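Local coordinates for F5/8 type C domain protein (Bacteroides ovatus, PDB 4ZRX) that is a putative alpha-L-fucosidase, probably hydrolysing alpha-L-fucosyl linkages in glycans, at residues A215-V227 / E238-A250. Numbering follows the deposited sequence.
Sequences AVMAIMGDDVRWV and EWNATVLTPGIYA
Arg225 reaches across to Glu238 with a side chain whose stem is apolar and whose end is charged. The bond to CB points toward 238-250, and CG, anti to the backbone N (chi1 164°), continues the chain. CD then lies against Leu244 CD2 at 3.6 Å. A bend at chi3 (60°) turns the guanidinium past Thr242 CG2, which NE approaches to 4.2 Å, and on to Glu238. There NH1 and NH2 both grip OE2, at 3.0 and 2.9 Å, forming a salt bridge. The oxygen lies almost in the guanidinium plane, but both nitrogens come at it from one face of the tilted carboxylate. Asn240 OD1 also lies 2.8 Å from NH2. Outside the pair, Arg225 NE donates to Tyr283 O, Glu238 OE1 is bridged to Arg235, and the side chain of Asn240 finds its main polar partner in Ser285. With an alanine in place of Arg225, buried Glu238 would probably lose both bonds to OE2, though not Arg235, and a gap would open beside Leu244.

At the other end Tyr249 OH donates to the anti lone pair of Asp222 OD2 over 2.5 Å, with ring and carboxylate nearly perpendicular (81°). Asp222 OD1 is also bridged to Lys10, so the carboxylate serves both a hydroxyl and a charge. Pro246, which opens a type I turn ending at Tyr249, packs CG on Asp222 CB. Branched Ile248 lies along 220-222, its CG2 3.3 Å from Met220 C. Gly221 suits its place because a CB would strike Met217 O. A water donates to Ile219 O and accepts from Gly247 N, bridging the two backbones.

Within the TIM-barrel domain, strand 216-219 runs parallel to 181-184, whereas 225-226 and 241-242 both pair with strand 279-290, parallel and antiparallel respectively; Trp201 of helix 201-211 touches both Met220 and Ile248.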
ATOM      1  N   ALA A 215     -22.558  -3.291  -6.193  1.00 23.90           N
ATOM      2  CA  ALA A 215     -21.486  -2.324  -5.849  1.00 23.14           C
ATOM      3  C   ALA A 215     -21.354  -2.163  -4.362  1.00 22.14           C
ATOM      4  O   ALA A 215     -22.371  -2.232  -3.629  1.00 22.73           O
ATOM      5  CB  ALA A 215     -21.729  -1.002  -6.431  1.00 22.23           C
ATOM      6  N   VAL A 216     -20.128  -1.909  -3.919  1.00 20.41           N
ATOM      7  CA  VAL A 216     -19.879  -1.395  -2.591  1.00 19.49           C
ATOM      8  C   VAL A 216     -19.519   0.116  -2.640  1.00 20.18           C
ATOM      9  O   VAL A 216     -18.841   0.553  -3.578  1.00 21.02           O
ATOM     10  CB  VAL A 216     -18.764  -2.168  -1.837  1.00 19.22           C
ATOM     11  CG1 VAL A 216     -19.274  -3.546  -1.458  1.00 20.82           C
ATOM     12  CG2 VAL A 216     -17.488  -2.257  -2.642  1.00 18.98           C
HETATM   13  N   MSE A 217     -19.993   0.856  -1.652  1.00 19.98           N
HETATM   14  CA  MSE A 217     -19.691   2.283  -1.484  1.00 19.90           C
HETATM   15  C   MSE A 217     -18.552   2.412  -0.503  1.00 18.73           C
HETATM   16  O   MSE A 217     -18.644   2.010   0.649  1.00 19.38           O
HETATM   17  CB  MSE A 217     -20.932   3.041  -0.998  1.00 21.53           C
HETATM   18  CG  MSE A 217     -20.749   4.549  -0.959  1.00 21.92           C
HETATM   19 SE   MSE A 217     -22.463   5.284  -0.503  0.75 28.47          SE
HETATM   20  CE  MSE A 217     -22.118   7.053   0.161  1.00 24.59           C
ATOM     21  N   ALA A 218     -17.409   2.917  -0.992  1.00 18.13           N
ATOM     22  CA  ALA A 218     -16.142   2.930  -0.262  1.00 17.37           C
ATOM     23  C   ALA A 218     -15.663   4.295   0.204  1.00 17.52           C
ATOM     24  O   ALA A 218     -15.849   5.312  -0.473  1.00 17.17           O
ATOM     25  CB  ALA A 218     -15.088   2.319  -1.150  1.00 16.70           C
ATOM     26  N   ILE A 219     -15.032   4.280   1.386  1.00 17.41           N
ATOM     27  CA  ILE A 219     -14.283   5.372   2.012  1.00 17.89           C
ATOM     28  C   ILE A 219     -15.300   6.269   2.699  1.00 19.32           C
ATOM     29  O   ILE A 219     -15.570   6.070   3.901  1.00 19.62           O
ATOM     30  CB  ILE A 219     -13.324   6.112   1.063  1.00 17.72           C
ATOM     31  CG1 ILE A 219     -12.542   5.129   0.194  1.00 17.82           C
ATOM     32  CG2 ILE A 219     -12.462   7.084   1.843  1.00 18.35           C
ATOM     33  CD1 ILE A 219     -11.672   4.073   0.926  1.00 17.80           C
HETATM   34  N   MSE A 220     -15.895   7.225   1.984  1.00 19.12           N
HETATM   35  CA  MSE A 220     -17.082   7.940   2.504  1.00 21.26           C
HETATM   36  C   MSE A 220     -18.235   7.063   2.055  1.00 21.30           C
HETATM   37  O   MSE A 220     -18.917   7.299   1.048  1.00 22.11           O
HETATM   38  CB  MSE A 220     -17.191   9.374   1.973  1.00 22.45           C
HETATM   39  CG  MSE A 220     -16.096  10.282   2.379  1.00 22.93           C
HETATM   40 SE   MSE A 220     -15.822  10.396   4.304  0.75 27.58          SE
HETATM   41  CE  MSE A 220     -17.499  11.147   4.744  1.00 28.29           C
ATOM     42  N   GLY A 221     -18.363   5.973   2.786  1.00 21.41           N
ATOM     43  CA  GLY A 221     -19.292   4.884   2.486  1.00 22.18           C
ATOM     44  C   GLY A 221     -19.347   3.998   3.728  1.00 21.87           C
ATOM     45  O   GLY A 221     -18.490   4.094   4.589  1.00 20.76           O
ATOM     46  N   ASP A 222     -20.343   3.128   3.847  1.00 21.99           N
ATOM     47  CA  ASP A 222     -20.345   2.178   4.961  1.00 21.22           C
ATOM     48  C   ASP A 222     -20.054   0.757   4.533  1.00 20.37           C
ATOM     49  O   ASP A 222     -20.115  -0.161   5.385  1.00 21.04           O
ATOM     50  CB  ASP A 222     -21.684   2.220   5.747  1.00 23.04           C
ATOM     51  CG  ASP A 222     -22.878   1.880   4.925  1.00 24.54           C
ATOM     52  OD1 ASP A 222     -22.797   1.397   3.772  1.00 23.81           O
ATOM     53  OD2 ASP A 222     -23.998   2.081   5.551  1.00 26.45           O
ATOM     54  N   ASP A 223     -19.645   0.541   3.265  1.00 19.38           N
ATOM     55  CA  ASP A 223     -19.266  -0.812   2.827  1.00 18.38           C
ATOM     56  C   ASP A 223     -17.779  -1.117   3.017  1.00 17.37           C
ATOM     57  O   ASP A 223     -17.452  -2.271   3.324  1.00 18.08           O
ATOM     58  CB  ASP A 223     -19.652  -1.102   1.375  1.00 18.60           C
ATOM     59  CG  ASP A 223     -21.134  -1.236   1.162  1.00 20.69           C
ATOM     60  OD1 ASP A 223     -21.745  -1.983   1.972  1.00 20.79           O
ATOM     61  OD2 ASP A 223     -21.621  -0.659   0.162  1.00 20.76           O
ATOM     62  N   VAL A 224     -16.926  -0.135   2.746  1.00 16.29           N
ATOM     63  CA  VAL A 224     -15.467  -0.340   2.715  1.00 15.47           C
ATOM     64  C   VAL A 224     -14.791   0.840   3.405  1.00 15.55           C
ATOM     65  O   VAL A 224     -15.102   1.993   3.118  1.00 15.45           O
ATOM     66  CB  VAL A 224     -14.987  -0.464   1.282  1.00 15.27           C
ATOM     67  CG1 VAL A 224     -13.453  -0.445   1.125  1.00 14.80           C
ATOM     68  CG2 VAL A 224     -15.507  -1.726   0.577  1.00 15.41           C
ATOM     69  N   ARG A 225     -13.863   0.515   4.308  1.00 14.79           N
ATOM     70  CA  ARG A 225     -13.204   1.468   5.184  1.00 15.30           C
ATOM     71  C   ARG A 225     -11.782   1.713   4.670  1.00 14.36           C
ATOM     72  O   ARG A 225     -11.025   0.768   4.429  1.00 14.83           O
ATOM     73  CB  ARG A 225     -13.170   0.895   6.614  1.00 16.60           C
ATOM     74  CG  ARG A 225     -12.232   1.542   7.590  1.00 17.53           C
ATOM     75  CD  ARG A 225     -12.404   1.008   8.968  1.00 18.04           C
ATOM     76  NE  ARG A 225     -12.169  -0.417   9.055  1.00 18.98           N
ATOM     77  CZ  ARG A 225     -11.032  -1.025   9.366  1.00 18.19           C
ATOM     78  NH1 ARG A 225      -9.907  -0.353   9.595  1.00 18.44           N
ATOM     79  NH2 ARG A 225     -11.020  -2.336   9.415  1.00 18.11           N
ATOM     80  N   TRP A 226     -11.397   2.982   4.621  1.00 14.19           N
ATOM     81  CA  TRP A 226     -10.019   3.315   4.351  1.00 13.86           C
ATOM     82  C   TRP A 226      -9.124   2.818   5.490  1.00 13.92           C
ATOM     83  O   TRP A 226      -9.410   3.112   6.624  1.00 16.22           O
ATOM     84  CB  TRP A 226      -9.889   4.817   4.291  1.00 14.66           C
ATOM     85  CG  TRP A 226      -8.492   5.301   3.976  1.00 14.34           C
ATOM     86  CD1 TRP A 226      -7.695   4.832   3.017  1.00 14.73           C
ATOM     87  CD2 TRP A 226      -7.807   6.413   4.568  1.00 14.65           C
ATOM     88  NE1 TRP A 226      -6.496   5.509   2.997  1.00 15.01           N
ATOM     89  CE2 TRP A 226      -6.549   6.510   3.941  1.00 15.64           C
ATOM     90  CE3 TRP A 226      -8.105   7.286   5.624  1.00 16.57           C
ATOM     91  CZ2 TRP A 226      -5.615   7.474   4.283  1.00 16.47           C
ATOM     92  CZ3 TRP A 226      -7.164   8.286   5.962  1.00 17.02           C
ATOM     93  CH2 TRP A 226      -5.930   8.362   5.272  1.00 16.59           C
ATOM     94  N   VAL A 227      -8.006   2.181   5.174  1.00 14.05           N
ATOM     95  CA  VAL A 227      -7.144   1.622   6.180  1.00 14.47           C
ATOM     96  C   VAL A 227      -6.594   2.731   7.094  1.00 14.86           C
ATOM     97  O   VAL A 227      -6.187   2.380   8.199  1.00 14.80           O
ATOM     98  CB  VAL A 227      -6.014   0.759   5.584  1.00 13.82           C
ATOM     99  CG1 VAL A 227      -4.999   1.587   4.862  1.00 14.23           C
ATOM    100  CG2 VAL A 227      -5.375  -0.133   6.653  1.00 14.61           C
ATOM    101  N   GLU A 238      -6.313  -6.597  12.789  1.00 15.33           N
ATOM    102  CA  GLU A 238      -7.273  -5.899  11.942  1.00 15.22           C
ATOM    103  C   GLU A 238      -8.677  -6.448  12.177  1.00 15.77           C
ATOM    104  O   GLU A 238      -9.008  -7.572  11.698  1.00 15.32           O
ATOM    105  CB  GLU A 238      -6.878  -5.989  10.480  1.00 15.28           C
ATOM    106  CG  GLU A 238      -7.736  -5.089   9.550  1.00 15.53           C
ATOM    107  CD  GLU A 238      -7.483  -3.603   9.707  1.00 17.44           C
ATOM    108  OE1 GLU A 238      -6.403  -3.086   9.311  1.00 17.80           O
ATOM    109  OE2 GLU A 238      -8.350  -2.863  10.265  1.00 19.44           O
ATOM    110  N   TRP A 239      -9.457  -5.678  12.933  1.00 15.60           N
ATOM    111  CA  TRP A 239     -10.877  -5.961  13.235  1.00 16.02           C
ATOM    112  C   TRP A 239     -11.751  -5.318  12.162  1.00 16.13           C
ATOM    113  O   TRP A 239     -11.837  -4.097  12.067  1.00 16.52           O
ATOM    114  CB  TRP A 239     -11.267  -5.408  14.600  1.00 17.12           C
ATOM    115  CG  TRP A 239     -10.769  -6.255  15.697  1.00 17.30           C
ATOM    116  CD1 TRP A 239      -9.730  -5.995  16.514  1.00 17.38           C
ATOM    117  CD2 TRP A 239     -11.219  -7.577  16.032  1.00 17.09           C
ATOM    118  NE1 TRP A 239      -9.501  -7.043  17.332  1.00 17.62           N
ATOM    119  CE2 TRP A 239     -10.401  -8.029  17.072  1.00 17.34           C
ATOM    120  CE3 TRP A 239     -12.220  -8.410  15.549  1.00 17.60           C
ATOM    121  CZ2 TRP A 239     -10.530  -9.279  17.641  1.00 17.51           C
ATOM    122  CZ3 TRP A 239     -12.347  -9.676  16.103  1.00 17.54           C
ATOM    123  CH2 TRP A 239     -11.496 -10.085  17.169  1.00 17.85           C
ATOM    124  N   ASN A 240     -12.367  -6.147  11.329  1.00 16.40           N
ATOM    125  CA  ASN A 240     -13.347  -5.652  10.375  1.00 16.99           C
ATOM    126  C   ASN A 240     -14.735  -5.593  10.931  1.00 17.42           C
ATOM    127  O   ASN A 240     -15.633  -4.982  10.348  1.00 18.72           O
ATOM    128  CB  ASN A 240     -13.212  -6.432   9.087  1.00 16.62           C
ATOM    129  CG  ASN A 240     -11.932  -6.072   8.331  1.00 16.67           C
ATOM    130  OD1 ASN A 240     -11.409  -4.946   8.483  1.00 16.82           O
ATOM    131  ND2 ASN A 240     -11.443  -6.971   7.579  1.00 18.30           N
ATOM    132  N   ALA A 241     -14.943  -6.262  12.060  1.00 18.37           N
ATOM    133  CA  ALA A 241     -16.066  -5.995  12.933  1.00 18.60           C
ATOM    134  C   ALA A 241     -15.543  -4.876  13.867  1.00 19.40           C
ATOM    135  O   ALA A 241     -14.772  -5.135  14.786  1.00 19.43           O
ATOM    136  CB  ALA A 241     -16.451  -7.257  13.751  1.00 20.13           C
ATOM    137  N   THR A 242     -15.911  -3.637  13.571  1.00 19.28           N
ATOM    138  CA  THR A 242     -15.235  -2.474  14.112  1.00 20.02           C
ATOM    139  C   THR A 242     -16.196  -1.492  14.769  1.00 20.96           C
ATOM    140  O   THR A 242     -17.403  -1.388  14.404  1.00 21.82           O
ATOM    141  CB  THR A 242     -14.397  -1.736  13.005  1.00 19.80           C
ATOM    142  OG1 THR A 242     -13.775  -0.608  13.600  1.00 20.45           O
ATOM    143  CG2 THR A 242     -15.252  -1.297  11.794  1.00 20.42           C
ATOM    144  N   VAL A 243     -15.689  -0.815  15.784  1.00 22.05           N
ATOM    145  CA  VAL A 243     -16.426   0.266  16.449  1.00 22.83           C
ATOM    146  C   VAL A 243     -16.387   1.576  15.647  1.00 22.93           C
ATOM    147  O   VAL A 243     -17.086   2.552  15.995  1.00 23.86           O
ATOM    148  CB  VAL A 243     -15.875   0.508  17.851  1.00 23.63           C
ATOM    149  CG1 VAL A 243     -15.943  -0.727  18.667  1.00 23.67           C
ATOM    150  CG2 VAL A 243     -14.437   1.046  17.830  1.00 23.52           C
ATOM    151  N   LEU A 244     -15.506   1.670  14.635  1.00 22.22           N
ATOM    152  CA  LEU A 244     -15.400   2.901  13.851  1.00 22.12           C
ATOM    153  C   LEU A 244     -16.672   3.147  13.053  1.00 22.92           C
ATOM    154  O   LEU A 244     -17.047   2.318  12.259  1.00 22.39           O
ATOM    155  CB  LEU A 244     -14.169   2.887  12.940  1.00 21.61           C
ATOM    156  CG  LEU A 244     -13.851   4.213  12.220  1.00 21.50           C
ATOM    157  CD1 LEU A 244     -13.379   5.302  13.125  1.00 22.51           C
ATOM    158  CD2 LEU A 244     -12.811   3.928  11.066  1.00 22.09           C
ATOM    159  N   THR A 245     -17.286   4.317  13.239  1.00 23.25           N
ATOM    160  CA  THR A 245     -18.553   4.626  12.634  1.00 24.45           C
ATOM    161  C   THR A 245     -18.234   5.191  11.243  1.00 23.46           C
ATOM    162  O   THR A 245     -17.486   6.181  11.123  1.00 23.84           O
ATOM    163  CB  THR A 245     -19.361   5.650  13.456  1.00 25.46           C
ATOM    164  OG1 THR A 245     -19.608   5.148  14.763  1.00 27.30           O
ATOM    165  CG2 THR A 245     -20.681   5.936  12.741  1.00 26.95           C
ATOM    166  N   PRO A 246     -18.829   4.618  10.194  1.00 24.24           N
ATOM    167  CA  PRO A 246     -18.696   5.201   8.861  1.00 23.95           C
ATOM    168  C   PRO A 246     -18.947   6.683   8.835  1.00 25.68           C
ATOM    169  O   PRO A 246     -19.936   7.163   9.427  1.00 26.08           O
ATOM    170  CB  PRO A 246     -19.718   4.425   8.024  1.00 23.87           C
ATOM    171  CG  PRO A 246     -19.666   3.089   8.625  1.00 23.55           C
ATOM    172  CD  PRO A 246     -19.535   3.326  10.127  1.00 24.58           C
ATOM    173  N   GLY A 247     -18.061   7.405   8.153  1.00 25.70           N
ATOM    174  CA  GLY A 247     -18.081   8.863   8.144  1.00 26.96           C
ATOM    175  C   GLY A 247     -19.335   9.475   7.539  1.00 27.96           C
ATOM    176  O   GLY A 247     -19.650  10.643   7.778  1.00 29.89           O
ATOM    177  N   ILE A 248     -20.056   8.696   6.739  1.00 27.81           N
ATOM    178  CA  ILE A 248     -21.250   9.185   6.094  1.00 28.98           C
ATOM    179  C   ILE A 248     -22.447   9.335   7.042  1.00 29.92           C
ATOM    180  O   ILE A 248     -23.458   9.896   6.629  1.00 31.01           O
ATOM    181  CB  ILE A 248     -21.665   8.327   4.908  1.00 28.74           C
ATOM    182  CG1 ILE A 248     -21.864   6.856   5.317  1.00 28.70           C
ATOM    183  CG2 ILE A 248     -20.644   8.513   3.770  1.00 27.76           C
ATOM    184  CD1 ILE A 248     -22.713   6.132   4.376  1.00 29.20           C
ATOM    185  N   TYR A 249     -22.350   8.787   8.249  1.00 29.12           N
ATOM    186  CA  TYR A 249     -23.452   8.841   9.174  1.00 29.75           C
ATOM    187  C   TYR A 249     -23.314  10.121   9.966  1.00 30.96           C
ATOM    188  O   TYR A 249     -22.223  10.498  10.375  1.00 29.17           O
ATOM    189  CB  TYR A 249     -23.425   7.662  10.136  1.00 29.35           C
ATOM    190  CG  TYR A 249     -23.566   6.302   9.515  1.00 28.38           C
ATOM    191  CD1 TYR A 249     -24.050   6.108   8.218  1.00 28.87           C
ATOM    192  CD2 TYR A 249     -23.235   5.195  10.242  1.00 27.90           C
ATOM    193  CE1 TYR A 249     -24.155   4.809   7.687  1.00 28.13           C
ATOM    194  CE2 TYR A 249     -23.349   3.943   9.731  1.00 27.42           C
ATOM    195  CZ  TYR A 249     -23.803   3.744   8.474  1.00 27.43           C
ATOM    196  OH  TYR A 249     -23.932   2.459   8.036  1.00 27.59           O
ATOM    197  N   ALA A 250     -24.440  10.799  10.197  1.00 31.86           N
ATOM    198  CA  ALA A 250     -24.389  12.073  10.897  1.00 33.38           C
ATOM    199  C   ALA A 250     -23.763  11.924  12.294  1.00 34.03           C
ATOM    200  O   ALA A 250     -23.043  12.791  12.755  1.00 36.01           O
ATOM    201  CB  ALA A 250     -25.820  12.626  11.042  1.00 34.50           C
TER
HETATM  202  O   HOH W   1     -15.764   7.192   6.485  1.00 28.54           O